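Local atomic coordinates of D-ribose pyranase (Bacillus subtilis, PDB entry 1OGD), a protein that probably catalyses the interconversion of the beta-pyranose and beta-furanose forms of D-ribose, working as a decamer built from two pentamers. Residues 12-17 with 38-43; 29-34 with 100-105; 52-57 with 110-115. All coordinates share one frame; numbering follows the deposited sequence.

Interaction 1 (12-17 with 38-43)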
ATOM      1  N   ALA A  12       1.784 -18.778 -14.841  1.00 23.24           N
ATOM      2  CA  ALA A  12       3.226 -18.998 -14.802  1.00 22.17           C
ATOM      3  C   ALA A  12       3.798 -18.514 -13.467  1.00 23.21           C
ATOM      4  O   ALA A  12       4.652 -19.169 -12.870  1.00 23.79           O
ATOM      5  CB  ALA A  12       3.897 -18.257 -15.961  1.00 20.95           C
ATOM      6  N   LYS A  13       3.315 -17.368 -12.994  1.00 23.07           N
ATOM      7  CA  LYS A  13       3.808 -16.815 -11.733  1.00 23.20           C
ATOM      8  C   LYS A  13       3.459 -17.709 -10.553  1.00 22.84           C
ATOM      9  O   LYS A  13       4.250 -17.841  -9.621  1.00 24.08           O
ATOM     10  CB  LYS A  13       3.261 -15.406 -11.529  1.00 21.53           C
ATOM     11  CG  LYS A  13       3.711 -14.442 -12.615  1.00 23.38           C
ATOM     12  CD  LYS A  13       3.046 -13.079 -12.476  1.00 24.97           C
ATOM     13  CE  LYS A  13       3.523 -12.149 -13.562  1.00 23.35           C
ATOM     14  NZ  LYS A  13       2.779 -10.871 -13.559  1.00 27.33           N
ATOM     15  N   ILE A  14       2.282 -18.327 -10.601  1.00 22.53           N
ATOM     16  CA  ILE A  14       1.853 -19.232  -9.541  1.00 23.80           C
ATOM     17  C   ILE A  14       2.680 -20.523  -9.576  1.00 23.93           C
ATOM     18  O   ILE A  14       3.162 -20.990  -8.542  1.00 21.58           O
ATOM     19  CB  ILE A  14       0.343 -19.605  -9.674  1.00 25.30           C
ATOM     20  CG1 ILE A  14      -0.532 -18.364  -9.472  1.00 27.01           C
ATOM     21  CG2 ILE A  14      -0.034 -20.660  -8.635  1.00 25.13           C
ATOM     22  CD1 ILE A  14      -0.319 -17.690  -8.127  1.00 30.03           C
ATOM     23  N   LEU A  15       2.844 -21.105 -10.762  1.00 23.71           N
ATOM     24  CA  LEU A  15       3.616 -22.343 -10.857  1.00 23.97           C
ATOM     25  C   LEU A  15       5.052 -22.149 -10.392  1.00 22.39           C
ATOM     26  O   LEU A  15       5.623 -23.027  -9.748  1.00 23.63           O
ATOM     27  CB  LEU A  15       3.618 -22.878 -12.291  1.00 25.03           C
ATOM     28  CG  LEU A  15       2.270 -23.324 -12.857  1.00 28.24           C
ATOM     29  CD1 LEU A  15       2.490 -23.991 -14.206  1.00 27.72           C
ATOM     30  CD2 LEU A  15       1.593 -24.282 -11.889  1.00 27.69           C
ATOM     31  N   ALA A  16       5.620 -20.988 -10.706  1.00 23.91           N
ATOM     32  CA  ALA A  16       6.997 -20.662 -10.343  1.00 23.45           C
ATOM     33  C   ALA A  16       7.289 -20.746  -8.848  1.00 25.27           C
ATOM     34  O   ALA A  16       8.409 -21.086  -8.443  1.00 24.25           O
ATOM     35  CB  ALA A  16       7.348 -19.274 -10.853  1.00 23.01           C
ATOM     36  N   ASP A  17       6.294 -20.443  -8.019  1.00 24.39           N
ATOM     37  CA  ASP A  17       6.502 -20.479  -6.579  1.00 25.54           C
ATOM     38  C   ASP A  17       6.101 -21.786  -5.922  1.00 26.18           C
ATOM     39  O   ASP A  17       6.345 -21.976  -4.734  1.00 27.53           O
ATOM     40  CB  ASP A  17       5.759 -19.326  -5.890  1.00 27.27           C
ATOM     41  CG  ASP A  17       6.474 -18.002  -6.047  1.00 29.04           C
ATOM     42  OD1 ASP A  17       7.722 -18.000  -5.991  1.00 30.00           O
ATOM     43  OD2 ASP A  17       5.796 -16.966  -6.218  1.00 30.33           O
ATOM     44  N   LEU A  38      -5.879 -16.035  -3.943  1.00 26.35           N
ATOM     45  CA  LEU A  38      -5.783 -15.432  -5.263  1.00 27.03           C
ATOM     46  C   LEU A  38      -6.712 -16.106  -6.264  1.00 26.72           C
ATOM     47  O   LEU A  38      -6.764 -17.336  -6.362  1.00 26.99           O
ATOM     48  CB  LEU A  38      -4.347 -15.516  -5.780  1.00 28.35           C
ATOM     49  CG  LEU A  38      -4.120 -14.991  -7.200  1.00 31.56           C
ATOM     50  CD1 LEU A  38      -4.377 -13.482  -7.251  1.00 33.64           C
ATOM     51  CD2 LEU A  38      -2.688 -15.309  -7.635  1.00 32.05           C
ATOM     52  N   LYS A  39      -7.426 -15.289  -7.025  1.00 25.42           N
ATOM     53  CA  LYS A  39      -8.355 -15.786  -8.022  1.00 24.54           C
ATOM     54  C   LYS A  39      -7.923 -15.389  -9.429  1.00 22.66           C
ATOM     55  O   LYS A  39      -7.750 -14.212  -9.735  1.00 20.92           O
ATOM     56  CB  LYS A  39      -9.750 -15.233  -7.728  1.00 26.66           C
ATOM     57  CG  LYS A  39     -10.839 -15.654  -8.695  1.00 28.95           C
ATOM     58  CD  LYS A  39     -12.121 -14.961  -8.286  1.00 31.46           C
ATOM     59  CE  LYS A  39     -13.288 -15.328  -9.156  1.00 32.18           C
ATOM     60  NZ  LYS A  39     -14.486 -14.609  -8.659  1.00 32.64           N
ATOM     61  N   ILE A  40      -7.744 -16.384 -10.290  1.00 22.63           N
ATOM     62  CA  ILE A  40      -7.356 -16.133 -11.668  1.00 20.69           C
ATOM     63  C   ILE A  40      -8.505 -16.657 -12.518  1.00 22.13           C
ATOM     64  O   ILE A  40      -8.712 -17.865 -12.626  1.00 21.71           O
ATOM     65  CB  ILE A  40      -6.048 -16.861 -12.003  1.00 23.49           C
ATOM     66  CG1 ILE A  40      -4.941 -16.379 -11.058  1.00 26.35           C
ATOM     67  CG2 ILE A  40      -5.659 -16.590 -13.442  1.00 23.33           C
ATOM     68  CD1 ILE A  40      -3.620 -17.135 -11.181  1.00 28.43           C
ATOM     69  N   ASP A  41      -9.253 -15.735 -13.112  1.00 21.50           N
ATOM     70  CA  ASP A  41     -10.424 -16.084 -13.907  1.00 24.09           C
ATOM     71  C   ASP A  41     -10.117 -16.156 -15.404  1.00 25.55           C
ATOM     72  O   ASP A  41      -9.837 -15.141 -16.041  1.00 25.26           O
ATOM     73  CB  ASP A  41     -11.521 -15.055 -13.622  1.00 22.32           C
ATOM     74  CG  ASP A  41     -12.885 -15.484 -14.118  1.00 25.75           C
ATOM     75  OD1 ASP A  41     -13.864 -14.790 -13.769  1.00 22.77           O
ATOM     76  OD2 ASP A  41     -12.985 -16.496 -14.852  1.00 23.68           O
ATOM     77  N   LEU A  42     -10.178 -17.366 -15.957  1.00 26.14           N
ATOM     78  CA  LEU A  42      -9.895 -17.588 -17.372  1.00 26.07           C
ATOM     79  C   LEU A  42     -11.159 -17.689 -18.207  1.00 27.69           C
ATOM     80  O   LEU A  42     -11.088 -17.744 -19.435  1.00 26.24           O
ATOM     81  CB  LEU A  42      -9.086 -18.881 -17.557  1.00 28.24           C
ATOM     82  CG  LEU A  42      -7.734 -19.003 -16.841  1.00 28.57           C
ATOM     83  CD1 LEU A  42      -7.186 -20.416 -17.019  1.00 29.62           C
ATOM     84  CD2 LEU A  42      -6.762 -17.968 -17.397  1.00 27.83           C
ATOM     85  N   SER A  43     -12.313 -17.709 -17.546  1.00 26.83           N
ATOM     86  CA  SER A  43     -13.581 -17.839 -18.248  1.00 28.12           C
ATOM     87  C   SER A  43     -13.829 -16.749 -19.279  1.00 29.26           C
ATOM     88  O   SER A  43     -13.432 -15.592 -19.104  1.00 28.02           O
ATOM     89  CB  SER A  43     -14.749 -17.872 -17.250  1.00 27.40           C
ATOM     90  OG  SER A  43     -14.939 -16.610 -16.634  1.00 31.26           O
TER
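Asp41 OD2 is gripped twice by Ser43: the hydroxyl OG donates to it at 2.6 Å and the backbone N at 3.0 Å, the second bond bent to 145°. The backbone bond, two residues on, defines an Asx turn that closes strand 38-41, one of the two outermost strands of this chain's mixed sheet. OG arrives on the syn side of the carboxylate and N on the anti side, both from the same face of its plane. OD1 of the same carboxylate pairs with Arg113 and with Ser9 of a second subunit.

At the other end of the strand, within 12-17, Ile14 makes the contact; His10 and Leu11, earlier in the same helix, also touch Ile40. Ile14 reaches both Leu38 and Ile40, which lie two apart on the strand and turn the same way; it also touches Ala110 on the adjoining strand. The buried area, 92 Å² for both sides together, is small and wholly apolar. Ile14 CG1, anti to its carbonyl carbon (chi1 -65°), lies 3.7 Å from Ile40 CD1. In each pair the side chains run past one another in opposite senses, and Ile14 CD1 presses on Leu38 CD2 at 3.4 Å, tighter than an ordinary methyl-methyl contact.

Interaction 2 (29-34 with 100-105). With RIP (beta-D-ribopyranose), chain G.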
ATOM      1  N   ALA A  29     -17.507 -22.465 -12.853  1.00 26.46           N
ATOM      2  CA  ALA A  29     -17.948 -21.086 -12.694  1.00 25.66           C
ATOM      3  C   ALA A  29     -18.705 -20.743 -11.407  1.00 25.41           C
ATOM      4  O   ALA A  29     -18.940 -19.563 -11.120  1.00 25.47           O
ATOM      5  CB  ALA A  29     -18.782 -20.678 -13.902  1.00 23.38           C
ATOM      6  N   GLY A  30     -19.068 -21.750 -10.621  1.00 23.85           N
ATOM      7  CA  GLY A  30     -19.826 -21.466  -9.419  1.00 24.77           C
ATOM      8  C   GLY A  30     -19.116 -21.569  -8.086  1.00 25.06           C
ATOM      9  O   GLY A  30     -19.616 -21.053  -7.093  1.00 26.37           O
ATOM     10  N   LEU A  31     -17.957 -22.215  -8.047  1.00 23.52           N
ATOM     11  CA  LEU A  31     -17.245 -22.380  -6.788  1.00 24.37           C
ATOM     12  C   LEU A  31     -16.885 -21.056  -6.102  1.00 25.12           C
ATOM     13  O   LEU A  31     -16.306 -20.164  -6.720  1.00 25.82           O
ATOM     14  CB  LEU A  31     -15.958 -23.178  -7.001  1.00 25.97           C
ATOM     15  CG  LEU A  31     -15.273 -23.600  -5.701  1.00 25.67           C
ATOM     16  CD1 LEU A  31     -16.063 -24.739  -5.074  1.00 26.43           C
ATOM     17  CD2 LEU A  31     -13.843 -24.039  -5.978  1.00 27.79           C
ATOM     18  N   PRO A  32     -17.242 -20.908  -4.819  1.00 24.32           N
ATOM     19  CA  PRO A  32     -16.905 -19.662  -4.123  1.00 25.50           C
ATOM     20  C   PRO A  32     -15.409 -19.695  -3.792  1.00 26.27           C
ATOM     21  O   PRO A  32     -14.849 -20.764  -3.532  1.00 26.24           O
ATOM     22  CB  PRO A  32     -17.777 -19.723  -2.875  1.00 23.45           C
ATOM     23  CG  PRO A  32     -17.795 -21.208  -2.570  1.00 26.22           C
ATOM     24  CD  PRO A  32     -18.031 -21.804  -3.951  1.00 24.09           C
ATOM     25  N   VAL A  33     -14.764 -18.533  -3.816  1.00 27.39           N
ATOM     26  CA  VAL A  33     -13.337 -18.437  -3.513  1.00 27.62           C
ATOM     27  C   VAL A  33     -13.147 -17.845  -2.114  1.00 28.77           C
ATOM     28  O   VAL A  33     -13.604 -16.735  -1.834  1.00 29.80           O
ATOM     29  CB  VAL A  33     -12.611 -17.535  -4.543  1.00 27.68           C
ATOM     30  CG1 VAL A  33     -11.129 -17.410  -4.185  1.00 28.26           C
ATOM     31  CG2 VAL A  33     -12.769 -18.113  -5.940  1.00 27.64           C
ATOM     32  N   PRO A  34     -12.469 -18.577  -1.217  1.00 28.82           N
ATOM     33  CA  PRO A  34     -12.249 -18.074   0.143  1.00 29.50           C
ATOM     34  C   PRO A  34     -11.550 -16.713   0.132  1.00 31.60           C
ATOM     35  O   PRO A  34     -10.819 -16.390  -0.809  1.00 29.52           O
ATOM     36  CB  PRO A  34     -11.376 -19.156   0.776  1.00 30.82           C
ATOM     37  CG  PRO A  34     -11.761 -20.405   0.011  1.00 30.45           C
ATOM     38  CD  PRO A  34     -11.849 -19.901  -1.403  1.00 28.22           C
ATOM     39  N   GLU A 100     -16.079 -30.594   2.859  1.00 41.95           N
ATOM     40  CA  GLU A 100     -14.691 -30.718   3.286  1.00 43.55           C
ATOM     41  C   GLU A 100     -13.801 -30.128   2.197  1.00 42.00           C
ATOM     42  O   GLU A 100     -12.803 -29.469   2.484  1.00 42.01           O
ATOM     43  CB  GLU A 100     -14.314 -32.183   3.496  1.00 47.25           C
ATOM     44  CG  GLU A 100     -15.152 -32.918   4.518  1.00 53.79           C
ATOM     45  CD  GLU A 100     -14.713 -34.365   4.671  1.00 57.62           C
ATOM     46  OE1 GLU A 100     -13.590 -34.592   5.175  1.00 59.84           O
ATOM     47  OE2 GLU A 100     -15.482 -35.271   4.275  1.00 58.79           O
ATOM     48  N   PHE A 101     -14.178 -30.378   0.946  1.00 39.18           N
ATOM     49  CA  PHE A 101     -13.438 -29.878  -0.206  1.00 37.92           C
ATOM     50  C   PHE A 101     -13.263 -28.364  -0.105  1.00 37.70           C
ATOM     51  O   PHE A 101     -12.145 -27.852  -0.208  1.00 36.46           O
ATOM     52  CB  PHE A 101     -14.190 -30.218  -1.496  1.00 36.37           C
ATOM     53  CG  PHE A 101     -13.475 -29.795  -2.750  1.00 35.04           C
ATOM     54  CD1 PHE A 101     -12.458 -30.578  -3.285  1.00 34.57           C
ATOM     55  CD2 PHE A 101     -13.817 -28.611  -3.393  1.00 33.61           C
ATOM     56  CE1 PHE A 101     -11.792 -30.187  -4.443  1.00 34.32           C
ATOM     57  CE2 PHE A 101     -13.159 -28.213  -4.550  1.00 34.40           C
ATOM     58  CZ  PHE A 101     -12.143 -29.002  -5.076  1.00 34.33           C
ATOM     59  N   LYS A 102     -14.373 -27.653   0.092  1.00 36.91           N
ATOM     60  CA  LYS A 102     -14.339 -26.200   0.205  1.00 37.71           C
ATOM     61  C   LYS A 102     -13.418 -25.723   1.325  1.00 36.88           C
ATOM     62  O   LYS A 102     -12.755 -24.696   1.190  1.00 37.57           O
ATOM     63  CB  LYS A 102     -15.755 -25.653   0.407  1.00 37.33           C
ATOM     64  CG  LYS A 102     -16.460 -25.347  -0.906  1.00 40.61           C
ATOM     65  CD  LYS A 102     -17.948 -25.644  -0.860  1.00 45.06           C
ATOM     66  CE  LYS A 102     -18.684 -24.793   0.151  1.00 46.87           C
ATOM     67  NZ  LYS A 102     -20.125 -25.161   0.161  1.00 49.05           N
ATOM     68  N   LEU A 103     -13.369 -26.471   2.422  1.00 36.36           N
ATOM     69  CA  LEU A 103     -12.509 -26.108   3.542  1.00 36.54           C
ATOM     70  C   LEU A 103     -11.043 -26.155   3.122  1.00 36.48           C
ATOM     71  O   LEU A 103     -10.245 -25.300   3.508  1.00 35.15           O
ATOM     72  CB  LEU A 103     -12.726 -27.059   4.717  1.00 37.31           C
ATOM     73  CG  LEU A 103     -14.087 -26.999   5.409  1.00 40.93           C
ATOM     74  CD1 LEU A 103     -14.125 -28.026   6.539  1.00 41.97           C
ATOM     75  CD2 LEU A 103     -14.335 -25.590   5.946  1.00 40.71           C
ATOM     76  N   LEU A 104     -10.695 -27.162   2.327  1.00 35.66           N
ATOM     77  CA  LEU A 104      -9.326 -27.317   1.853  1.00 36.42           C
ATOM     78  C   LEU A 104      -8.886 -26.206   0.908  1.00 33.96           C
ATOM     79  O   LEU A 104      -7.704 -25.885   0.846  1.00 34.47           O
ATOM     80  CB  LEU A 104      -9.149 -28.670   1.155  1.00 39.03           C
ATOM     81  CG  LEU A 104      -8.878 -29.892   2.035  1.00 41.80           C
ATOM     82  CD1 LEU A 104      -9.946 -30.016   3.117  1.00 44.26           C
ATOM     83  CD2 LEU A 104      -8.844 -31.140   1.161  1.00 43.79           C
ATOM     84  N   THR A 105      -9.827 -25.614   0.177  1.00 32.30           N
ATOM     85  CA  THR A 105      -9.475 -24.553  -0.760  1.00 31.28           C
ATOM     86  C   THR A 105      -8.941 -23.298  -0.073  1.00 31.40           C
ATOM     87  O   THR A 105      -8.336 -22.444  -0.716  1.00 30.33           O
ATOM     88  CB  THR A 105     -10.677 -24.144  -1.650  1.00 31.98           C
ATOM     89  OG1 THR A 105     -11.699 -23.541  -0.845  1.00 30.10           O
ATOM     90  CG2 THR A 105     -11.239 -25.360  -2.376  1.00 29.03           C
TER
HETATM   91  C1  RIP G1134     -20.524 -24.593  -6.144  1.00 39.76           C
HETATM   92  C2  RIP G1134     -19.843 -25.263  -7.310  1.00 37.21           C
HETATM   93  C3  RIP G1134     -20.218 -26.737  -7.340  1.00 39.24           C
HETATM   94  C4  RIP G1134     -21.721 -26.993  -7.340  1.00 39.61           C
HETATM   95  C5  RIP G1134     -22.310 -26.275  -6.131  1.00 40.55           C
HETATM   96  O1  RIP G1134     -19.976 -25.019  -4.913  1.00 41.81           O
HETATM   97  O2  RIP G1134     -20.260 -24.604  -8.487  1.00 35.15           O
HETATM   98  O3  RIP G1134     -19.613 -27.373  -8.435  1.00 38.13           O
HETATM   99  O4  RIP G1134     -22.329 -26.474  -8.507  1.00 40.64           O
HETATM  100  O5  RIP G1134     -21.947 -24.878  -6.084  1.00 39.91           O
HETATM  101  O   HOH W   1     -14.385 -22.894  -1.806  1.00 33.58           O
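Leu31 enters the contact with Phe101 and Lys102 through its two methyls, and following it from CB outwards gives the layout. CB carries CG anti to the backbone N (chi1 -170°), which extends the chain from the sugar-binding loop toward helix 98-104. There the branches part. CD2 comes to the edge of the Phe101 ring, near its plane, 4.5 Å from CE2. CD1 lies 4.2 Å from Lys102 CG, so it meets the aliphatic part of the lysine, whose NZ pairs with Glu99. The same CD1 is 3.9 Å from O1 of the bound beta-D-ribopyranose, which makes Leu31 an apolar wall shared by the pocket and the helix.

Farther along the loop, Pro34 and Thr105 cross at about a right angle, with Pro34 CG 3.3 Å from Thr105 OG1. That hydroxyl donates back to Lys102 O at 2.6 Å, approaching at a C=O...O angle of 133° and tilted 22° from the carbonyl plane. It also accepts from a water at 2.9 Å, and the water gives its other proton to Pro32 O at 2.8 Å. A valine in place of Thr105 would probably leave this water without its acceptor in 100-105 and Lys102 O without its hydroxyl donor.

Gly30, Leu31 and Pro32 all line the ribose pocket, whose polar grip comes from Asp28, His98, Asn122 and His20 of a neighbouring subunit. Gly30 has no side chain to meet the sugar, and Gly30 C lies 3.3 Å from O2 of the sugar. The chemistry is therefore divided: the direct contacts are van der Waals ones, while a water bridges Pro32 O and Thr105 OG1, so the polar link between the two segments is indirect.

Interaction 3 (52-57 with 110-115)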
ATOM      1  N   GLN A  52     -12.003 -29.795 -18.486  1.00 36.81           N
ATOM      2  CA  GLN A  52     -11.073 -30.768 -19.040  1.00 37.68           C
ATOM      3  C   GLN A  52      -9.878 -30.108 -19.701  1.00 35.05           C
ATOM      4  O   GLN A  52      -8.742 -30.495 -19.450  1.00 37.25           O
ATOM      5  CB  GLN A  52     -11.781 -31.674 -20.052  1.00 39.58           C
ATOM      6  CG  GLN A  52     -13.027 -32.339 -19.503  1.00 44.38           C
ATOM      7  CD  GLN A  52     -13.496 -33.495 -20.361  1.00 45.86           C
ATOM      8  OE1 GLN A  52     -13.290 -33.507 -21.575  1.00 47.03           O
ATOM      9  NE2 GLN A  52     -14.145 -34.469 -19.732  1.00 47.06           N
ATOM     10  N   ASP A  53     -10.127 -29.115 -20.545  1.00 34.73           N
ATOM     11  CA  ASP A  53      -9.034 -28.437 -21.224  1.00 34.47           C
ATOM     12  C   ASP A  53      -8.071 -27.781 -20.253  1.00 33.40           C
ATOM     13  O   ASP A  53      -6.854 -27.874 -20.420  1.00 31.95           O
ATOM     14  CB  ASP A  53      -9.569 -27.393 -22.200  1.00 37.02           C
ATOM     15  CG  ASP A  53     -10.296 -28.020 -23.369  1.00 40.95           C
ATOM     16  OD1 ASP A  53      -9.891 -29.125 -23.791  1.00 44.48           O
ATOM     17  OD2 ASP A  53     -11.261 -27.411 -23.874  1.00 42.40           O
ATOM     18  N   THR A  54      -8.609 -27.127 -19.230  1.00 30.35           N
ATOM     19  CA  THR A  54      -7.757 -26.465 -18.255  1.00 28.59           C
ATOM     20  C   THR A  54      -6.938 -27.476 -17.456  1.00 27.85           C
ATOM     21  O   THR A  54      -5.735 -27.306 -17.273  1.00 27.97           O
ATOM     22  CB  THR A  54      -8.600 -25.594 -17.304  1.00 28.45           C
ATOM     23  OG1 THR A  54      -9.369 -24.667 -18.082  1.00 28.39           O
ATOM     24  CG2 THR A  54      -7.701 -24.809 -16.355  1.00 27.74           C
ATOM     25  N   ALA A  55      -7.587 -28.535 -16.988  1.00 28.68           N
ATOM     26  CA  ALA A  55      -6.904 -29.564 -16.220  1.00 29.92           C
ATOM     27  C   ALA A  55      -5.793 -30.231 -17.043  1.00 31.77           C
ATOM     28  O   ALA A  55      -4.731 -30.572 -16.513  1.00 32.14           O
ATOM     29  CB  ALA A  55      -7.914 -30.611 -15.743  1.00 30.49           C
ATOM     30  N   ALA A  56      -6.033 -30.408 -18.340  1.00 30.97           N
ATOM     31  CA  ALA A  56      -5.046 -31.040 -19.211  1.00 31.24           C
ATOM     32  C   ALA A  56      -3.771 -30.205 -19.317  1.00 31.32           C
ATOM     33  O   ALA A  56      -2.663 -30.740 -19.239  1.00 29.68           O
ATOM     34  CB  ALA A  56      -5.640 -31.262 -20.591  1.00 31.09           C
ATOM     35  N   VAL A  57      -3.928 -28.897 -19.500  1.00 30.38           N
ATOM     36  CA  VAL A  57      -2.777 -28.010 -19.604  1.00 30.27           C
ATOM     37  C   VAL A  57      -1.981 -28.002 -18.303  1.00 31.00           C
ATOM     38  O   VAL A  57      -0.751 -28.102 -18.316  1.00 31.18           O
ATOM     39  CB  VAL A  57      -3.203 -26.563 -19.935  1.00 30.78           C
ATOM     40  CG1 VAL A  57      -1.989 -25.643 -19.898  1.00 30.50           C
ATOM     41  CG2 VAL A  57      -3.845 -26.512 -21.311  1.00 30.62           C
ATOM     42  N   ALA A 110      -3.985 -20.550  -5.075  1.00 25.48           N
ATOM     43  CA  ALA A 110      -4.806 -19.858  -6.055  1.00 23.52           C
ATOM     44  C   ALA A 110      -5.958 -20.731  -6.516  1.00 23.67           C
ATOM     45  O   ALA A 110      -5.920 -21.963  -6.392  1.00 22.02           O
ATOM     46  CB  ALA A 110      -3.955 -19.462  -7.265  1.00 23.33           C
ATOM     47  N   VAL A 111      -6.984 -20.076  -7.043  1.00 23.66           N
ATOM     48  CA  VAL A 111      -8.143 -20.763  -7.577  1.00 22.06           C
ATOM     49  C   VAL A 111      -8.226 -20.308  -9.019  1.00 22.67           C
ATOM     50  O   VAL A 111      -8.212 -19.111  -9.302  1.00 21.17           O
ATOM     51  CB  VAL A 111      -9.446 -20.374  -6.838  1.00 23.94           C
ATOM     52  CG1 VAL A 111     -10.651 -21.018  -7.527  1.00 22.80           C
ATOM     53  CG2 VAL A 111      -9.375 -20.827  -5.387  1.00 22.66           C
ATOM     54  N   ILE A 112      -8.275 -21.270  -9.936  1.00 21.87           N
ATOM     55  CA  ILE A 112      -8.372 -20.960 -11.350  1.00 21.93           C
ATOM     56  C   ILE A 112      -9.815 -21.213 -11.767  1.00 23.59           C
ATOM     57  O   ILE A 112     -10.301 -22.344 -11.735  1.00 24.35           O
ATOM     58  CB  ILE A 112      -7.405 -21.839 -12.162  1.00 22.85           C
ATOM     59  CG1 ILE A 112      -5.993 -21.692 -11.585  1.00 25.92           C
ATOM     60  CG2 ILE A 112      -7.416 -21.417 -13.609  1.00 21.67           C
ATOM     61  CD1 ILE A 112      -5.014 -22.744 -12.043  1.00 32.51           C
ATOM     62  N   ARG A 113     -10.505 -20.143 -12.139  1.00 24.16           N
ATOM     63  CA  ARG A 113     -11.898 -20.242 -12.531  1.00 24.87           C
ATOM     64  C   ARG A 113     -12.035 -20.489 -14.029  1.00 24.85           C
ATOM     65  O   ARG A 113     -11.540 -19.710 -14.839  1.00 23.67           O
ATOM     66  CB  ARG A 113     -12.639 -18.954 -12.145  1.00 23.80           C
ATOM     67  CG  ARG A 113     -14.137 -18.993 -12.395  1.00 22.99           C
ATOM     68  CD  ARG A 113     -14.802 -17.722 -11.877  1.00 23.22           C
ATOM     69  NE  ARG A 113     -16.256 -17.768 -11.993  1.00 20.17           N
ATOM     70  CZ  ARG A 113     -16.977 -16.941 -12.744  1.00 19.36           C
ATOM     71  NH1 ARG A 113     -16.390 -15.990 -13.460  1.00 22.33           N
ATOM     72  NH2 ARG A 113     -18.295 -17.061 -12.777  1.00 20.93           N
ATOM     73  N   THR A 114     -12.706 -21.581 -14.386  1.00 25.03           N
ATOM     74  CA  THR A 114     -12.921 -21.919 -15.789  1.00 25.75           C
ATOM     75  C   THR A 114     -14.361 -21.546 -16.142  1.00 28.16           C
ATOM     76  O   THR A 114     -15.112 -21.068 -15.288  1.00 26.63           O
ATOM     77  CB  THR A 114     -12.730 -23.423 -16.038  1.00 25.09           C
ATOM     78  OG1 THR A 114     -13.764 -24.150 -15.367  1.00 24.09           O
ATOM     79  CG2 THR A 114     -11.379 -23.886 -15.508  1.00 25.41           C
ATOM     80  N   GLY A 115     -14.748 -21.765 -17.394  1.00 28.72           N
ATOM     81  CA  GLY A 115     -16.102 -21.439 -17.802  1.00 28.85           C
ATOM     82  C   GLY A 115     -17.025 -22.637 -17.690  1.00 30.80           C
ATOM     83  O   GLY A 115     -18.137 -22.619 -18.216  1.00 30.81           O
TER
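Van der Waals contact carries this meeting of Thr54 with Thr114 and Ile112, and it is centred on a single methyl. Thr114 CG2 lies 3.4 Å from Thr54 OG1, 3.7 Å from Thr54 CB and 3.9 Å from Thr54 CG2, so the methyl of Thr114 rests against the whole branch point of the helix residue. The two side chains meet at an oblique angle, and the CA atoms of the pair are 7.3 Å apart. Thr54 CG2, anti to its backbone N while OG1 lies beside that N (chi1 -56°), also approaches Ile112 CG2 at 4.4 Å, a looser touch. The buried area, 103 Å² over the two segments together, agrees with a small interface made by three buried residues.

The polar atoms are satisfied away from this interface. Thr54 OG1 bonds to Ala50 O, one turn back along the chain, so its closeness to a methyl costs it no partner. Thr114 OG1 bonds to Ala27 O and to Glu116 N; the latter, two residues on, makes an ST turn. With chi1 at 67° this hydroxyl sits between its backbone N and carbonyl carbon, while CG2, anti to the carbonyl carbon, is the branch offered to the helix. Thr114 thus faces two ways, and its side chain comes to about 5 Å from that of Asp28, a ribose-binding residue.

Ala56 N to Gln52 O, 2.9 Å, is a regular helical bond. Arg113, whose side chain starts away from the helix, hydrogen-bonds to Ala29 O and to Leu7 O of another subunit, besides its salt bridge to Asp41. Helix 51-61 covers the sheet beside strands 110-113 and 23-27, where Thr54 and Thr114 both touch Ile26, with Ala55 against helix 78-87 and Ile112 against Leu11 of helix 9-17.

From the N terminus, interaction 1 is the first to close: helix 9-17 meets strand 38-41 after a loop that includes strand 23-27 and residues 29-34. Those residues open interaction 2, which ends only at 100-105, so interactions 1 and 2 cross. Interaction 3 opens at 52-57, after interaction 1 has closed, and ends at 110-115, beyond the end of interaction 2; it stands in series with the first and crosses the second. Strands 38-41 and 110-113 are parallel neighbours, probably bonded from Leu38 O to Val111 N (2.8 Å). Val33 packs on both Lys39 and Val111, tying the ribose-pocket loop to the two strands that carry interactions 1 and 3.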